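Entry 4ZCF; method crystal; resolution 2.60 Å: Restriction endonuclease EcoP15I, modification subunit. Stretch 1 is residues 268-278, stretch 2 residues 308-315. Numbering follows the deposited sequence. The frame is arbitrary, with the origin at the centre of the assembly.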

# COMPACT_ATOMS: atom_id res chain seq x y z
N LEU A 268 30.97 0.72 -17.76
CA LEU A 268 31.88 1.40 -18.69
C LEU A 268 33.17 1.79 -17.98
O LEU A 268 34.25 1.54 -18.51
CB LEU A 268 31.17 2.64 -19.29
CG LEU A 268 31.99 3.62 -20.11
CD1 LEU A 268 32.07 3.20 -21.56
CD2 LEU A 268 31.41 5.03 -20.02
N LEU A 269 33.05 2.41 -16.79
CA LEU A 269 34.15 2.89 -15.96
C LEU A 269 35.00 1.75 -15.41
O LEU A 269 36.21 1.90 -15.37
CB LEU A 269 33.64 3.77 -14.81
CG LEU A 269 33.67 5.29 -15.01
CD1 LEU A 269 32.51 5.74 -15.86
CD2 LEU A 269 33.54 6.01 -13.68
N VAL A 270 34.39 0.62 -15.00
CA VAL A 270 35.16 -0.54 -14.51
C VAL A 270 36.01 -1.12 -15.67
O VAL A 270 37.16 -1.50 -15.46
CB VAL A 270 34.34 -1.60 -13.72
CG1 VAL A 270 33.19 -2.17 -14.53
CG2 VAL A 270 35.23 -2.73 -13.20
N ASN A 271 35.44 -1.12 -16.90
CA ASN A 271 36.09 -1.56 -18.12
C ASN A 271 37.25 -0.62 -18.47
O ASN A 271 38.37 -1.09 -18.65
CB ASN A 271 35.09 -1.67 -19.28
CG ASN A 271 35.70 -2.10 -20.59
OD1 ASN A 271 36.10 -3.26 -20.79
ND2 ASN A 271 35.81 -1.15 -21.52
N ILE A 272 36.99 0.71 -18.49
CA ILE A 272 37.99 1.74 -18.77
C ILE A 272 39.10 1.75 -17.72
O ILE A 272 40.27 1.89 -18.08
CB ILE A 272 37.33 3.13 -19.04
CG1 ILE A 272 37.29 3.43 -20.56
CG2 ILE A 272 37.99 4.29 -18.29
CD1 ILE A 272 35.98 3.14 -21.24
N GLY A 273 38.72 1.53 -16.46
CA GLY A 273 39.61 1.47 -15.31
C GLY A 273 40.62 0.36 -15.45
O GLY A 273 41.82 0.61 -15.40
N GLU A 274 40.13 -0.86 -15.68
CA GLU A 274 40.94 -2.06 -15.89
C GLU A 274 41.77 -1.98 -17.18
O GLU A 274 42.91 -2.45 -17.18
CB GLU A 274 40.06 -3.32 -15.90
CG GLU A 274 39.45 -3.71 -14.56
CD GLU A 274 38.50 -4.89 -14.60
OE1 GLU A 274 38.04 -5.26 -15.71
OE2 GLU A 274 38.20 -5.44 -13.52
N GLU A 275 41.21 -1.39 -18.27
CA GLU A 275 41.90 -1.20 -19.56
C GLU A 275 43.15 -0.33 -19.35
O GLU A 275 44.23 -0.71 -19.81
CB GLU A 275 40.97 -0.56 -20.61
CG GLU A 275 41.43 -0.75 -22.06
CD GLU A 275 40.92 0.24 -23.10
OE1 GLU A 275 40.83 -0.16 -24.29
OE2 GLU A 275 40.65 1.41 -22.75
N PHE A 276 43.02 0.80 -18.62
CA PHE A 276 44.14 1.69 -18.31
C PHE A 276 45.09 1.02 -17.33
O PHE A 276 46.30 1.19 -17.48
CB PHE A 276 43.66 3.02 -17.70
CG PHE A 276 43.27 4.09 -18.68
CD1 PHE A 276 44.23 4.70 -19.48
CD2 PHE A 276 41.96 4.55 -18.76
CE1 PHE A 276 43.87 5.71 -20.38
CE2 PHE A 276 41.61 5.56 -19.65
CZ PHE A 276 42.56 6.14 -20.46
N ALA A 277 44.56 0.28 -16.33
CA ALA A 277 45.35 -0.42 -15.30
C ALA A 277 46.31 -1.49 -15.86
O ALA A 277 47.39 -1.70 -15.31
CB ALA A 277 44.43 -1.03 -14.25
N SER A 278 45.92 -2.15 -16.97
CA SER A 278 46.71 -3.17 -17.64
C SER A 278 47.81 -2.55 -18.55
O SER A 278 48.81 -3.20 -18.84
CB SER A 278 45.80 -4.08 -18.44
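Stretch 2 (308-315) YIDKDGIY

Stretch 2 is a tight hairpin laid over one face of a continuous helix, and the fit between them depends on a bump meeting a hollow. Residues 268-278 are helical throughout, within a helix that begins earlier in the chain and runs on beyond it. Stretch 2 climbs as a strand at 308-310, reverses through a type I beta turn from Asp-310 to Gly-313, and returns as a strand at 313-315. The returning strand crosses the helix at 123°, closer to antiparallel than to parallel, and the two axes approach to 7.0 Å. At this short distance the strand lies over a place on the helix where almost nothing projects.

That place is Gly-273. Gly-273 CA lies 5.1 Å from Gly-313 CA, so two residues without side chains meet where the backbones draw near. Beside this point the helix surface is a shallow hollow floored by backbone, and Ile-314 is the bump that enters it. Its CA-to-CB bond points toward the helix, and with chi1 m and chi2 t, Ile-314 CD1 reaches to 3.6 Å from Gly-273 CA and 3.2 Å from Leu-269 O, the latter a tight packing contact against a carbonyl one helical turn back. An ideal CB on Gly-273 would sit 3.4 Å from Ile-314 CD1, a tight approach, and it would also be crowded by Leu-269 O at 3.0 Å.

The walls are aliphatic. Ile-272 CG2 stands 3.8 Å from Ile-314 CD1, although the end of the Ile-272 side chain leads away from the hairpin. From one turn earlier, Leu-269 CD2 meets Ile-314 CG2 at 4.0 Å. Ile-314 is thus held by floor and walls together, and it has the largest area covered by the opposing stretch.

The other strand supplies a second bump, with less of its surface covered. Ile-309 also points toward the helix, extended with both chi angles t, and its CD1 lies 3.8 Å from Gly-273 O and 4.2 Å from Phe-276 CB. Gly-273 therefore packs against both isoleucines, with its CA close to each CD1 and its carbonyl oxygen also against that of Ile-309.

Toward the later end of stretch 1 the contact thins out at the turn. The CA atoms of Ala-277 and Lys-311 are 5.8 Å apart, and the small methyl Ala-277 CB comes within 4.4 Å of Lys-311 O. The turn is braced from within: Gly-313 N donates to Asp-310 O at 3.1 Å, and Asp-312 N to Asp-310 OD1 at 2.8 Å. Gly-313 has a positive phi of 121°, where a CB would be jammed against the preceding carbonyl oxygen, so its backbone calls for glycine by itself.

No hydrogen bond crosses between the modelled atoms; the 274 Å² buried, both sides summed, reflects packing of mostly apolar atoms, with some carbonyl oxygens. The rules a designer can read here are plain: glycine in the helix at the near point, a branched aliphatic from each strand pressed onto it, and alanine where the turn passes.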

# COMPACT_ATOMS: atom_id res chain seq x y z
N TYR A 308 39.81 10.25 -9.77
CA TYR A 308 40.98 9.48 -9.32
C TYR A 308 41.04 8.05 -9.81
O TYR A 308 40.00 7.46 -10.13
CB TYR A 308 41.12 9.50 -7.79
CG TYR A 308 41.11 10.87 -7.14
CD1 TYR A 308 42.17 11.76 -7.34
CD2 TYR A 308 40.12 11.23 -6.24
CE1 TYR A 308 42.20 13.00 -6.70
CE2 TYR A 308 40.14 12.46 -5.59
CZ TYR A 308 41.17 13.35 -5.83
OH TYR A 308 41.18 14.58 -5.21
N ILE A 309 42.26 7.48 -9.85
CA ILE A 309 42.52 6.10 -10.27
C ILE A 309 43.78 5.49 -9.63
O ILE A 309 44.76 6.20 -9.39
CB ILE A 309 42.50 5.93 -11.83
CG1 ILE A 309 42.28 4.44 -12.25
CG2 ILE A 309 43.72 6.56 -12.50
CD1 ILE A 309 42.37 3.99 -13.83
N ASP A 310 43.74 4.17 -9.36
CA ASP A 310 44.84 3.31 -8.90
C ASP A 310 44.65 1.88 -9.47
O ASP A 310 43.72 1.69 -10.26
CB ASP A 310 45.04 3.36 -7.37
CG ASP A 310 43.98 2.72 -6.48
OD1 ASP A 310 43.35 1.73 -6.92
OD2 ASP A 310 43.87 3.13 -5.31
N LYS A 311 45.50 0.90 -9.08
CA LYS A 311 45.42 -0.49 -9.55
C LYS A 311 44.08 -1.22 -9.26
O LYS A 311 43.69 -2.10 -10.04
CB LYS A 311 46.59 -1.30 -9.01
N ASP A 312 43.35 -0.83 -8.17
CA ASP A 312 42.04 -1.40 -7.79
C ASP A 312 40.85 -0.74 -8.56
O ASP A 312 39.69 -1.16 -8.40
CB ASP A 312 41.83 -1.31 -6.29
N GLY A 313 41.16 0.25 -9.40
CA GLY A 313 40.21 0.93 -10.26
C GLY A 313 40.06 2.43 -10.07
O GLY A 313 40.79 3.05 -9.28
N ILE A 314 39.08 3.00 -10.80
CA ILE A 314 38.69 4.41 -10.76
C ILE A 314 37.92 4.66 -9.46
O ILE A 314 37.08 3.84 -9.09
CB ILE A 314 37.81 4.75 -12.01
CG1 ILE A 314 38.61 4.64 -13.32
CG2 ILE A 314 37.12 6.11 -11.88
CD1 ILE A 314 37.78 4.51 -14.54
N TYR A 315 38.20 5.77 -8.78
CA TYR A 315 37.52 6.14 -7.53
C TYR A 315 37.31 7.65 -7.41
O TYR A 315 37.82 8.41 -8.22
CB TYR A 315 38.24 5.57 -6.28
CG TYR A 315 39.60 6.17 -5.99
CD1 TYR A 315 39.73 7.32 -5.21
CD2 TYR A 315 40.76 5.56 -6.45
CE1 TYR A 315 40.98 7.88 -4.94
CE2 TYR A 315 42.02 6.11 -6.19
CZ TYR A 315 42.12 7.27 -5.43
OH TYR A 315 43.35 7.81 -5.13